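Long-range contacts in 4-oxalocrotonate decarboxylase NahK (Pseudomonas putida, PDB 5D2K), which catalyses the metal-assisted decarboxylation of (3E)-2-oxohex-3-enedioate to 2-oxopent-4-enoate and carbon dioxide in the breakdown of naphthalene: residues I174-V185 against Q259-R267; M194-A205 against G241-A249. The protein carries 1 engineered substitution. All coordinates share one frame; numbering follows the deposited sequence.

Interaction 1 (I174-V185 against Q259-R267)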
ATOM      1  N   ILE A 174       0.491  -0.975  10.088  1.00  9.50           N
ATOM      2  CA  ILE A 174       0.124  -0.893  11.504  1.00  9.74           C
ATOM      3  C   ILE A 174      -1.308  -0.379  11.642  1.00 10.95           C
ATOM      4  O   ILE A 174      -1.589   0.757  11.267  1.00 10.63           O
ATOM      5  CB  ILE A 174       1.067   0.064  12.285  1.00 10.46           C
ATOM      6  CG1 ILE A 174       2.538  -0.190  11.937  1.00 13.75           C
ATOM      7  CG2 ILE A 174       0.816  -0.041  13.793  1.00  9.74           C
ATOM      8  CD1 ILE A 174       3.431   1.061  11.991  1.00 12.22           C
ATOM      9  N   THR A 175      -2.214  -1.193  12.175  1.00 10.23           N
ATOM     10  CA  THR A 175      -3.589  -0.739  12.388  1.00  9.94           C
ATOM     11  C   THR A 175      -3.748  -0.262  13.823  1.00 12.22           C
ATOM     12  O   THR A 175      -3.042  -0.727  14.730  1.00 14.95           O
ATOM     13  CB  THR A 175      -4.633  -1.838  12.105  1.00 12.80           C
ATOM     14  OG1 THR A 175      -4.423  -2.948  12.988  1.00 15.05           O
ATOM     15  CG2 THR A 175      -4.558  -2.307  10.651  1.00 14.08           C
ATOM     16  N   GLY A 176      -4.656   0.678  14.046  1.00 10.86           N
ATOM     17  CA  GLY A 176      -4.872   1.149  15.396  1.00 11.71           C
ATOM     18  C   GLY A 176      -6.021   2.126  15.496  1.00 14.34           C
ATOM     19  O   GLY A 176      -6.856   2.202  14.596  1.00 11.91           O
ATOM     20  N   GLY A 177      -6.059   2.862  16.603  1.00 13.00           N
ATOM     21  CA  GLY A 177      -7.126   3.808  16.871  1.00 16.00           C
ATOM     22  C   GLY A 177      -8.489   3.141  16.934  1.00 14.39           C
ATOM     23  O   GLY A 177      -8.612   1.967  17.276  1.00 18.10           O
ATOM     24  N   ARG A 178      -9.525   3.898  16.590  1.00 12.04           N
ATOM     25  CA  ARG A 178     -10.900   3.404  16.651  1.00 13.02           C
ATOM     26  C   ARG A 178     -11.432   2.971  15.281  1.00 13.94           C
ATOM     27  O   ARG A 178     -11.361   3.743  14.322  1.00 17.74           O
ATOM     28  CB  ARG A 178     -11.792   4.487  17.267  1.00 16.94           C
ATOM     29  CG  ARG A 178     -11.274   4.964  18.624  1.00 23.83           C
ATOM     30  CD  ARG A 178     -11.952   6.244  19.111  1.00 34.13           C
ATOM     31  NE  ARG A 178     -13.335   6.020  19.518  1.00 38.42           N
ATOM     32  CZ  ARG A 178     -13.737   5.912  20.779  1.00 36.77           C
ATOM     33  NH1 ARG A 178     -12.856   6.007  21.770  1.00 32.40           N
ATOM     34  NH2 ARG A 178     -15.021   5.713  21.049  1.00 34.27           N
ATOM     35  N   MET A 179     -11.992   1.763  15.216  0.53 15.25           N
ATOM     36  CA  MET A 179     -12.370   1.125  13.950  0.53 17.06           C
ATOM     37  C   MET A 179     -13.886   1.106  13.745  0.53 18.97           C
ATOM     38  O   MET A 179     -14.548   0.124  14.088  0.53 21.21           O
ATOM     39  CB  MET A 179     -11.804  -0.303  13.892  0.53 14.25           C
ATOM     40  CG  MET A 179     -10.276  -0.388  14.068  0.53 12.21           C
ATOM     41  SD  MET A 179      -9.504  -2.020  13.849  0.53 14.62           S
ATOM     42  CE  MET A 179      -7.836  -1.682  14.421  0.53 16.83           C
ATOM     43  N   ALA A 180     -14.426   2.184  13.170  1.00 16.59           N
ATOM     44  CA  ALA A 180     -15.867   2.424  13.172  1.00 18.79           C
ATOM     45  C   ALA A 180     -16.595   2.272  11.832  1.00 14.20           C
ATOM     46  O   ALA A 180     -15.996   2.289  10.764  1.00 12.45           O
ATOM     47  CB  ALA A 180     -16.121   3.813  13.710  1.00 20.34           C
ATOM     48  N   SER A 181     -17.915   2.138  11.919  1.00 17.01           N
ATOM     49  CA  SER A 181     -18.783   2.088  10.744  1.00 15.43           C
ATOM     50  C   SER A 181     -18.634   3.319   9.862  1.00 16.28           C
ATOM     51  O   SER A 181     -18.412   4.420  10.348  1.00 15.88           O
ATOM     52  CB  SER A 181     -20.243   1.951  11.181  1.00 20.35           C
ATOM     53  OG  SER A 181     -20.437   0.747  11.900  1.00 31.33           O
ATOM     54  N   LEU A 182     -18.772   3.123   8.555  1.00 15.54           N
ATOM     55  CA  LEU A 182     -18.617   4.226   7.619  1.00 16.09           C
ATOM     56  C   LEU A 182     -19.565   5.398   7.888  1.00 16.94           C
ATOM     57  O   LEU A 182     -19.177   6.552   7.751  1.00 19.13           O
ATOM     58  CB  LEU A 182     -18.810   3.729   6.182  1.00 18.00           C
ATOM     59  CG  LEU A 182     -18.680   4.791   5.090  1.00 17.42           C
ATOM     60  CD1 LEU A 182     -17.295   5.466   5.119  1.00 15.93           C
ATOM     61  CD2 LEU A 182     -18.962   4.170   3.731  1.00 15.91           C
ATOM     62  N   GLU A 183     -20.801   5.139   8.303  1.00 18.89           N
ATOM     63  CA  GLU A 183     -21.770   6.218   8.477  0.50 19.91           C
ATOM     64  C   GLU A 183     -21.370   7.178   9.599  1.00 21.73           C
ATOM     65  O   GLU A 183     -21.858   8.306   9.669  1.00 22.68           O
ATOM     66  CB  GLU A 183     -23.163   5.650   8.749  0.50 24.12           C
ATOM     67  CG  GLU A 183     -23.344   5.072  10.138  0.50 24.10           C
ATOM     68  CD  GLU A 183     -24.744   4.533  10.356  0.50 24.84           C
ATOM     69  OE1 GLU A 183     -25.595   4.711   9.456  0.50 22.05           O
ATOM     70  OE2 GLU A 183     -24.996   3.934  11.422  0.50 23.53           O
ATOM     71  N   GLU A 184     -20.481   6.719  10.485  1.00 19.13           N
ATOM     72  CA  GLU A 184     -20.002   7.529  11.609  1.00 21.54           C
ATOM     73  C   GLU A 184     -18.769   8.371  11.286  1.00 23.52           C
ATOM     74  O   GLU A 184     -18.347   9.203  12.093  1.00 21.28           O
ATOM     75  CB  GLU A 184     -19.638   6.644  12.801  1.00 22.14           C
ATOM     76  CG  GLU A 184     -20.724   5.744  13.335  1.00 25.63           C
ATOM     77  CD  GLU A 184     -20.185   4.853  14.442  1.00 35.43           C
ATOM     78  OE1 GLU A 184     -20.016   3.635  14.215  1.00 33.57           O
ATOM     79  OE2 GLU A 184     -19.900   5.383  15.534  1.00 37.63           O
ATOM     80  N   VAL A 185     -18.165   8.124  10.132  1.00 16.03           N
ATOM     81  CA  VAL A 185     -16.887   8.739   9.777  0.72 17.56           C
ATOM     82  C   VAL A 185     -16.935   9.387   8.393  1.00 18.89           C
ATOM     83  O   VAL A 185     -17.250   8.723   7.398  1.00 24.20           O
ATOM     84  CB  VAL A 185     -15.734   7.704   9.782  0.72 17.66           C
ATOM     85  CG1 VAL A 185     -14.380   8.415   9.661  0.72 19.44           C
ATOM     86  CG2 VAL A 185     -15.779   6.833  11.042  0.72 17.98           C
ATOM     87  N   GLN A 259      -8.545  12.321  13.441  1.00 11.72           N
ATOM     88  CA  GLN A 259      -9.654  13.125  13.952  1.00 13.09           C
ATOM     89  C   GLN A 259     -10.850  12.269  14.375  1.00 13.21           C
ATOM     90  O   GLN A 259     -11.461  11.583  13.549  1.00 15.52           O
ATOM     91  CB  GLN A 259     -10.063  14.137  12.889  1.00 13.86           C
ATOM     92  CG  GLN A 259     -11.161  15.084  13.332  1.00 13.72           C
ATOM     93  CD  GLN A 259     -11.801  15.771  12.163  1.00 16.60           C
ATOM     94  OE1 GLN A 259     -11.623  15.357  11.018  1.00 14.98           O
ATOM     95  NE2 GLN A 259     -12.572  16.822  12.436  1.00 15.01           N
ATOM     96  N   GLY A 260     -11.144  12.280  15.677  1.00 14.71           N
ATOM     97  CA  GLY A 260     -12.272  11.538  16.220  1.00 17.27           C
ATOM     98  C   GLY A 260     -12.117  10.029  16.303  1.00 19.87           C
ATOM     99  O   GLY A 260     -13.053   9.326  16.699  1.00 18.57           O
ATOM    100  N   LEU A 261     -10.946   9.521  15.931  1.00 14.49           N
ATOM    101  CA  LEU A 261     -10.712   8.077  15.884  1.00 13.99           C
ATOM    102  C   LEU A 261      -9.446   7.657  16.624  1.00 14.53           C
ATOM    103  O   LEU A 261      -8.883   6.604  16.342  1.00 16.01           O
ATOM    104  CB  LEU A 261     -10.622   7.590  14.431  1.00 12.43           C
ATOM    105  CG  LEU A 261     -11.871   7.733  13.559  1.00 13.59           C
ATOM    106  CD1 LEU A 261     -11.545   7.272  12.137  1.00 16.00           C
ATOM    107  CD2 LEU A 261     -13.037   6.952  14.138  1.00 15.94           C
ATOM    108  N   GLY A 262      -8.992   8.469  17.570  1.00 12.84           N
ATOM    109  CA  GLY A 262      -7.838   8.072  18.364  1.00 14.53           C
ATOM    110  C   GLY A 262      -6.530   8.159  17.597  1.00 13.82           C
ATOM    111  O   GLY A 262      -6.362   9.008  16.725  1.00 14.47           O
ATOM    112  N   SER A 263      -5.592   7.274  17.917  1.00 13.52           N
ATOM    113  CA  SER A 263      -4.272   7.351  17.314  1.00 10.99           C
ATOM    114  C   SER A 263      -3.676   5.978  17.071  1.00 13.24           C
ATOM    115  O   SER A 263      -4.066   5.008  17.709  1.00 12.26           O
ATOM    116  CB  SER A 263      -3.318   8.170  18.195  1.00 16.27           C
ATOM    117  OG  SER A 263      -3.172   7.571  19.470  1.00 17.72           O
ATOM    118  N   VAL A 264      -2.736   5.926  16.132  1.00 11.37           N
ATOM    119  CA  VAL A 264      -1.944   4.737  15.825  1.00 12.29           C
ATOM    120  C   VAL A 264      -0.494   5.027  16.183  1.00 11.82           C
ATOM    121  O   VAL A 264       0.036   6.069  15.799  1.00 13.56           O
ATOM    122  CB  VAL A 264      -2.038   4.358  14.326  1.00  9.82           C
ATOM    123  CG1 VAL A 264      -1.234   3.093  14.031  1.00 11.66           C
ATOM    124  CG2 VAL A 264      -3.493   4.197  13.902  1.00 12.71           C
ATOM    125  N   SER A 265       0.161   4.132  16.919  1.00 12.60           N
ATOM    126  CA  SER A 265       1.537   4.367  17.363  0.55 14.02           C
ATOM    127  C   SER A 265       2.427   3.173  17.057  1.00 13.10           C
ATOM    128  O   SER A 265       1.937   2.049  16.922  1.00 12.19           O
ATOM    129  CB  SER A 265       1.589   4.657  18.870  0.55 15.55           C
ATOM    130  OG  SER A 265       0.882   5.831  19.223  0.55 15.64           O
ATOM    131  N   ALA A 266       3.730   3.413  16.986  1.00 10.99           N
ATOM    132  CA  ALA A 266       4.707   2.350  16.816  1.00 11.21           C
ATOM    133  C   ALA A 266       6.071   2.864  17.211  1.00 15.22           C
ATOM    134  O   ALA A 266       6.306   4.081  17.232  1.00 15.80           O
ATOM    135  CB  ALA A 266       4.727   1.840  15.383  1.00 14.52           C
ATOM    136  N   ARG A 267       6.965   1.946  17.544  1.00 12.42           N
ATOM    137  CA  ARG A 267       8.346   2.337  17.737  1.00 13.07           C
ATOM    138  C   ARG A 267       9.248   1.426  16.935  1.00 16.27           C
ATOM    139  O   ARG A 267       8.862   0.319  16.551  1.00 14.00           O
ATOM    140  CB  ARG A 267       8.731   2.336  19.218  1.00 19.05           C
ATOM    141  CG  ARG A 267       8.687   1.008  19.920  1.00 21.92           C
ATOM    142  CD  ARG A 267       9.330   1.185  21.301  1.00 37.00           C
ATOM    143  NE  ARG A 267       9.342  -0.044  22.084  1.00 38.55           N
ATOM    144  CZ  ARG A 267      10.405  -0.825  22.230  1.00 31.19           C
ATOM    145  NH1 ARG A 267      10.319  -1.925  22.963  1.00 38.73           N
ATOM    146  NH2 ARG A 267      11.548  -0.514  21.646  1.00 26.76           N
TER
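A classic beta bulge, in which Leu261 and Gly262 both face Tyr258, lies in the turn leading into strand 263-268 of the FAA hydrolase fold, and the chain after strand 170-175 packs against it. At the bulge Arg178 N donates to Leu261 O over 2.8 Å; the bond is fairly straight, but the donor stands above the carbonyl plane, 41° out of it. The same carbonyl oxygen lies 3.3 Å from Gly177 CA, on the side where a CB would stand, and the positive phi (60°) suits a glycine here. Beyond this bond Arg178 runs its aliphatic CG and CD over the Leu261 backbone. The Leu261 side chain is clasped from two directions: CD2 packs on Arg178 O at 3.6 Å, while its methyls meet those of Val185 tip to tip.

Farther along, Val264 spreads its two methyls along the opposing backbone. With CG1 anti to the backbone N (chi1 -178°), that methyl reaches Ile174 O and CG2, whereas CG2 of Val264 rests on Gly176 C at 3.6 Å, against the bare backbone of a glycine. Val264 also touches Pro144 of strand 139-149, so that strand 263-268, packed on the end of strand 170-175, joins its own sheet to the larger one. Asp99 accepts a hydrogen bond from Ser265 N. The far end is apolar: Ile174 CD1 lies 3.7 Å from Ala266 CB.

Interaction 2 (M194-A205 against G241-A249). With OOG (2-oxoadipic acid), chain D; EDO (1,2-ethanediol), chain I.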
ATOM      1  N   MET A 194       0.527  13.372  11.600  1.00 11.87           N
ATOM      2  CA  MET A 194       1.648  12.457  11.835  1.00 12.89           C
ATOM      3  C   MET A 194       2.693  13.121  12.721  1.00 15.32           C
ATOM      4  O   MET A 194       3.216  14.190  12.382  1.00 13.55           O
ATOM      5  CB  MET A 194       2.280  12.024  10.514  1.00 15.00           C
ATOM      6  CG  MET A 194       3.502  11.104  10.645  1.00 19.62           C
ATOM      7  SD  MET A 194       4.374  10.886   9.071  1.00 19.34           S
ATOM      8  CE  MET A 194       3.175   9.958   8.114  1.00 21.53           C
ATOM      9  N   GLU A 195       2.984  12.487  13.851  1.00 15.69           N
ATOM     10  CA  GLU A 195       4.037  12.946  14.757  1.00 15.84           C
ATOM     11  C   GLU A 195       5.197  11.955  14.746  1.00 21.50           C
ATOM     12  O   GLU A 195       4.988  10.748  14.719  1.00 16.82           O
ATOM     13  CB  GLU A 195       3.492  13.115  16.175  1.00 16.35           C
ATOM     14  CG  GLU A 195       2.331  14.115  16.268  1.00 16.17           C
ATOM     15  CD  GLU A 195       1.754  14.240  17.665  1.00 20.61           C
ATOM     16  OE1 GLU A 195       2.167  13.477  18.566  1.00 23.23           O
ATOM     17  OE2 GLU A 195       0.874  15.109  17.871  1.00 21.44           O
ATOM     18  N   LYS A 196       6.419  12.471  14.755  1.00 16.39           N
ATOM     19  CA  LYS A 196       7.607  11.622  14.848  1.00 13.97           C
ATOM     20  C   LYS A 196       8.476  12.182  15.954  1.00 18.07           C
ATOM     21  O   LYS A 196       8.755  13.384  15.976  1.00 16.53           O
ATOM     22  CB  LYS A 196       8.369  11.571  13.523  1.00 14.52           C
ATOM     23  CG  LYS A 196       9.740  10.873  13.578  1.00 15.06           C
ATOM     24  CD  LYS A 196      10.399  10.907  12.198  1.00 19.49           C
ATOM     25  CE  LYS A 196      11.835  10.422  12.205  1.00 20.76           C
ATOM     26  NZ  LYS A 196      12.459  10.693  10.875  1.00 21.69           N
ATOM     27  N   ASN A 197       8.869  11.317  16.884  1.00 17.68           N
ATOM     28  CA  ASN A 197       9.727  11.726  17.993  1.00 20.21           C
ATOM     29  C   ASN A 197       9.175  12.967  18.695  1.00 20.21           C
ATOM     30  O   ASN A 197       9.908  13.906  19.022  1.00 18.39           O
ATOM     31  CB  ASN A 197      11.156  11.944  17.481  1.00 14.91           C
ATOM     32  CG  ASN A 197      11.797  10.646  17.000  1.00 15.10           C
ATOM     33  OD1 ASN A 197      11.407   9.565  17.439  1.00 19.58           O
ATOM     34  ND2 ASN A 197      12.773  10.745  16.092  1.00 16.87           N
ATOM     35  N   GLY A 198       7.861  12.959  18.899  1.00 17.95           N
ATOM     36  CA  GLY A 198       7.186  13.951  19.711  1.00 20.68           C
ATOM     37  C   GLY A 198       6.766  15.227  19.013  1.00 18.02           C
ATOM     38  O   GLY A 198       6.199  16.111  19.649  1.00 25.84           O
ATOM     39  N   GLU A 199       7.030  15.345  17.719  1.00 18.14           N
ATOM     40  CA  GLU A 199       6.644  16.575  17.032  1.00 21.56           C
ATOM     41  C   GLU A 199       5.904  16.318  15.727  1.00 14.66           C
ATOM     42  O   GLU A 199       6.148  15.325  15.039  1.00 15.56           O
ATOM     43  CB  GLU A 199       7.868  17.446  16.765  1.00 25.43           C
ATOM     44  CG  GLU A 199       8.870  16.838  15.818  1.00 21.95           C
ATOM     45  CD  GLU A 199       9.729  17.880  15.108  1.00 42.53           C
ATOM     46  OE1 GLU A 199       9.682  19.071  15.492  1.00 37.09           O
ATOM     47  OE2 GLU A 199      10.450  17.507  14.156  1.00 33.40           O
ATOM     48  N   VAL A 200       5.005  17.236  15.383  1.00 15.74           N
ATOM     49  CA  VAL A 200       4.263  17.126  14.137  1.00 15.13           C
ATOM     50  C   VAL A 200       5.218  17.219  12.951  1.00 17.54           C
ATOM     51  O   VAL A 200       6.056  18.127  12.894  1.00 19.89           O
ATOM     52  CB  VAL A 200       3.181  18.220  14.035  1.00 14.24           C
ATOM     53  CG1 VAL A 200       2.528  18.221  12.650  1.00 14.26           C
ATOM     54  CG2 VAL A 200       2.140  18.023  15.126  1.00 16.57           C
ATOM     55  N   VAL A 201       5.128  16.271  12.021  1.00 13.89           N
ATOM     56  CA  VAL A 201       5.970  16.322  10.827  1.00 12.98           C
ATOM     57  C   VAL A 201       5.182  16.358   9.508  1.00 13.53           C
ATOM     58  O   VAL A 201       5.692  16.846   8.498  1.00 15.65           O
ATOM     59  CB  VAL A 201       6.980  15.145  10.786  1.00 14.00           C
ATOM     60  CG1 VAL A 201       7.987  15.284  11.926  1.00 22.19           C
ATOM     61  CG2 VAL A 201       6.269  13.791  10.839  1.00 16.29           C
ATOM     62  N   GLU A 202       3.953  15.845   9.510  1.00 13.90           N
ATOM     63  CA  GLU A 202       3.085  15.881   8.328  1.00 12.85           C
ATOM     64  C   GLU A 202       1.635  15.888   8.770  1.00 12.54           C
ATOM     65  O   GLU A 202       1.313  15.392   9.847  1.00 13.02           O
ATOM     66  CB  GLU A 202       3.308  14.668   7.403  1.00 15.53           C
ATOM     67  CG  GLU A 202       4.701  14.535   6.779  1.00 13.69           C
ATOM     68  CD  GLU A 202       5.018  15.604   5.743  1.00 23.18           C
ATOM     69  OE1 GLU A 202       4.093  16.315   5.291  1.00 23.00           O
ATOM     70  OE2 GLU A 202       6.204  15.723   5.371  1.00 25.08           O
ATOM     71  N   LEU A 203       0.759  16.434   7.935  1.00 12.40           N
ATOM     72  CA  LEU A 203      -0.673  16.316   8.176  1.00  9.51           C
ATOM     73  C   LEU A 203      -1.430  16.415   6.853  1.00 12.02           C
ATOM     74  O   LEU A 203      -0.883  16.846   5.833  1.00 13.22           O
ATOM     75  CB  LEU A 203      -1.160  17.369   9.187  1.00 10.78           C
ATOM     76  CG  LEU A 203      -0.746  18.837   9.088  1.00 11.20           C
ATOM     77  CD1 LEU A 203      -1.334  19.510   7.850  1.00 13.31           C
ATOM     78  CD2 LEU A 203      -1.202  19.550  10.369  1.00 12.43           C
ATOM     79  N   GLY A 204      -2.689  15.996   6.870  1.00 11.98           N
ATOM     80  CA  GLY A 204      -3.505  16.045   5.672  1.00  9.52           C
ATOM     81  C   GLY A 204      -4.925  15.593   5.954  1.00  9.72           C
ATOM     82  O   GLY A 204      -5.284  15.275   7.094  1.00 12.06           O
ATOM     83  N   ALA A 205      -5.742  15.579   4.911  1.00 10.28           N
ATOM     84  CA  ALA A 205      -7.109  15.109   5.044  1.00 11.01           C
ATOM     85  C   ALA A 205      -7.369  13.984   4.056  1.00  9.05           C
ATOM     86  O   ALA A 205      -6.675  13.860   3.041  1.00 10.98           O
ATOM     87  CB  ALA A 205      -8.098  16.250   4.833  1.00 13.85           C
ATOM     88  N   GLY A 241      -1.560   6.833   0.822  1.00 12.96           N
ATOM     89  CA  GLY A 241      -0.902   7.774   1.713  1.00 11.62           C
ATOM     90  C   GLY A 241      -1.547   9.134   1.592  1.00 12.69           C
ATOM     91  O   GLY A 241      -1.657   9.696   0.492  1.00 17.59           O
ATOM     92  N   ILE A 242      -1.990   9.660   2.725  1.00 10.35           N
ATOM     93  CA  ILE A 242      -2.662  10.949   2.738  1.00 16.24           C
ATOM     94  C   ILE A 242      -1.609  12.053   2.619  1.00 21.62           C
ATOM     95  O   ILE A 242      -1.842  13.088   1.989  1.00 23.61           O
ATOM     96  CB  ILE A 242      -3.539  11.088   3.993  1.00 13.64           C
ATOM     97  CG1 ILE A 242      -4.766  10.172   3.849  1.00 14.80           C
ATOM     98  CG2 ILE A 242      -4.006  12.528   4.182  1.00 17.18           C
ATOM     99  CD1 ILE A 242      -5.539   9.890   5.128  1.00 15.69           C
ATOM    100  N   THR A 243      -0.427  11.799   3.170  1.00 20.78           N
ATOM    101  CA  THR A 243       0.660  12.771   3.124  1.00 22.30           C
ATOM    102  C   THR A 243       1.912  12.170   2.518  1.00 24.38           C
ATOM    103  O   THR A 243       1.961  10.976   2.220  1.00 17.53           O
ATOM    104  CB  THR A 243       1.035  13.282   4.522  1.00 23.38           C
ATOM    105  OG1 THR A 243       1.775  12.270   5.213  1.00 25.36           O
ATOM    106  CG2 THR A 243      -0.195  13.644   5.326  1.00 19.56           C
ATOM    107  N   ALA A 244       2.942  12.997   2.373  1.00 20.43           N
ATOM    108  CA  ALA A 244       4.247  12.499   1.994  1.00 20.82           C
ATOM    109  C   ALA A 244       4.752  11.518   3.049  1.00 14.91           C
ATOM    110  O   ALA A 244       4.459  11.647   4.239  1.00 15.98           O
ATOM    111  CB  ALA A 244       5.229  13.649   1.816  1.00 20.21           C
ATOM    112  N   ALA A 245       5.508  10.536   2.590  1.00 14.82           N
ATOM    113  CA  ALA A 245       6.107   9.532   3.459  1.00 15.02           C
ATOM    114  C   ALA A 245       7.321  10.101   4.211  1.00 15.69           C
ATOM    115  O   ALA A 245       8.019  10.987   3.708  1.00 16.73           O
ATOM    116  CB  ALA A 245       6.495   8.320   2.639  1.00 15.22           C
ATOM    117  N   VAL A 246       7.553   9.595   5.419  1.00 13.59           N
ATOM    118  CA  VAL A 246       8.590  10.111   6.314  1.00 11.06           C
ATOM    119  C   VAL A 246       9.544   8.987   6.713  1.00 12.34           C
ATOM    120  O   VAL A 246       9.104   7.931   7.152  1.00 12.82           O
ATOM    121  CB  VAL A 246       7.957  10.729   7.563  1.00 12.55           C
ATOM    122  CG1 VAL A 246       9.001  11.043   8.628  1.00 19.73           C
ATOM    123  CG2 VAL A 246       7.144  11.980   7.184  1.00 16.00           C
ATOM    124  N   PRO A 247      10.862   9.205   6.564  1.00 11.93           N
ATOM    125  CA  PRO A 247      11.805   8.138   6.920  1.00 11.62           C
ATOM    126  C   PRO A 247      11.782   7.793   8.423  1.00 12.46           C
ATOM    127  O   PRO A 247      11.518   8.653   9.278  1.00 13.05           O
ATOM    128  CB  PRO A 247      13.166   8.713   6.501  1.00 15.13           C
ATOM    129  CG  PRO A 247      12.971  10.183   6.452  1.00 22.52           C
ATOM    130  CD  PRO A 247      11.537  10.428   6.091  1.00 14.95           C
ATOM    131  N   VAL A 248      11.995   6.516   8.728  1.00 12.70           N
ATOM    132  CA  VAL A 248      12.088   6.063  10.114  1.00  9.43           C
ATOM    133  C   VAL A 248      13.351   5.228  10.286  1.00 13.32           C
ATOM    134  O   VAL A 248      13.864   4.642   9.322  1.00 15.41           O
ATOM    135  CB  VAL A 248      10.851   5.245  10.556  1.00 12.06           C
ATOM    136  CG1 VAL A 248       9.645   6.170  10.743  1.00 14.98           C
ATOM    137  CG2 VAL A 248      10.563   4.124   9.556  1.00 13.37           C
ATOM    138  N   ALA A 249      13.844   5.183  11.518  1.00 14.28           N
ATOM    139  CA  ALA A 249      15.113   4.537  11.829  1.00 14.24           C
ATOM    140  C   ALA A 249      15.097   4.036  13.270  1.00 12.07           C
ATOM    141  O   ALA A 249      14.243   4.451  14.064  1.00 14.32           O
ATOM    142  CB  ALA A 249      16.270   5.524  11.601  1.00 15.81           C
TER
HETATM  143  C2  OOG D 302       5.033   3.266  -3.635  1.00 22.99           C
HETATM  144  C3  OOG D 302       3.982   3.016  -2.566  1.00 26.41           C
HETATM  145  C4  OOG D 302       2.847   4.012  -2.684  1.00 22.44           C
HETATM  146  C6  OOG D 302       1.004   5.103  -1.197  1.00 17.49           C
HETATM  147  O4  OOG D 302       0.237   5.034  -0.208  1.00 16.59           O
HETATM  148  O3  OOG D 302       1.030   6.132  -1.919  1.00 20.41           O
HETATM  149  C5  OOG D 302       1.912   3.936  -1.498  1.00 16.99           C
HETATM  150  C1  OOG D 302       6.157   4.111  -3.071  1.00 30.42           C
HETATM  151  O1  OOG D 302       7.334   3.652  -2.990  1.00 26.12           O
HETATM  152  O2  OOG D 302       5.911   5.286  -2.690  1.00 31.38           O
HETATM  153  O5  OOG D 302       1.853   2.971  -0.768  1.00 13.72           O
HETATM  154  C1  EDO I 307      12.257  17.686   9.634  1.00 35.00           C
HETATM  155  O1  EDO I 307      11.286  18.508   8.973  1.00 33.27           O
HETATM  156  C2  EDO I 307      11.802  17.391  11.056  1.00 32.54           C
HETATM  157  O2  EDO I 307      11.450  18.619  11.704  1.00 33.24           O
HETATM  158  O   HOH W   1       2.595  15.962   2.432  1.00 23.18           O
HETATM  159  O   HOH W   2       8.231  13.998   4.129  1.00 33.67           O
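Two water bridges from a single carboxylate, that of Glu202, span the gap between the hairpin 194-205 and the 241-249 segment. The hairpin closes through a type I' turn from Lys196 to Glu199 and carries a classic beta bulge, Val201 and Glu202 both facing Met194. With CG anti to its carbonyl carbon (chi1 -63°), Glu202 sets that atom 3.6 Å from Val246 CG2, and a bend at chi2 (-69°) turns the carboxylate to the waters: one donates to OE1 and accepts from Ala244 N, the other donates to both OE2 and Ala245 O.

Val246 is the apolar centre. Its CG2 meets Met194 SD at 3.5 Å, the two side chains running antiparallel alongside each other, and its CG1 lies against Lys196 CD. The lysine is fully extended, which carries NZ past the valine to Pro247 O, a 2.8 Å hydrogen bond with the donor tilted 33° from the carbonyl plane; Asp252 is a weak, more distant ionic partner.

At the other end, the 241-249 segment passes close to the hairpin backbone. Thr243 CG2 sits 3.3 Å from Leu203 O, and Gly204, without a side chain, lets Ile242 and Thr243 come close. This end adjoins the 2-oxoadipate pocket, where Gly241 N donates to O4 of the ligand at 2.7 Å. In the next residue, Ile242 CG2 comes within 3.2 Å of Ala205 O.

In the fold
From the N terminus, the chain passes through the metal ligands Glu114, Glu116 and Glu147 before strand 170-175 leads into the first segment of interaction 1. It then forms the 191-196/199-205 hairpin, runs through helix 213-225 and strand 236-238, and returns at 241-249 to close interaction 2. Only after strand 253-258 does 259-267 close interaction 1, so the second loop is nested inside the first. The contacts do not touch; their centres are about 16 Å apart. Both join the five-stranded sheet to the larger mixed sheet, interaction 1 through strands 263-268 and 170-175, interaction 2 through the hairpin and the 241-249 segment, whose first residue lines the 2-oxoadipate pocket and whose strand 246-247 belongs to the larger sheet.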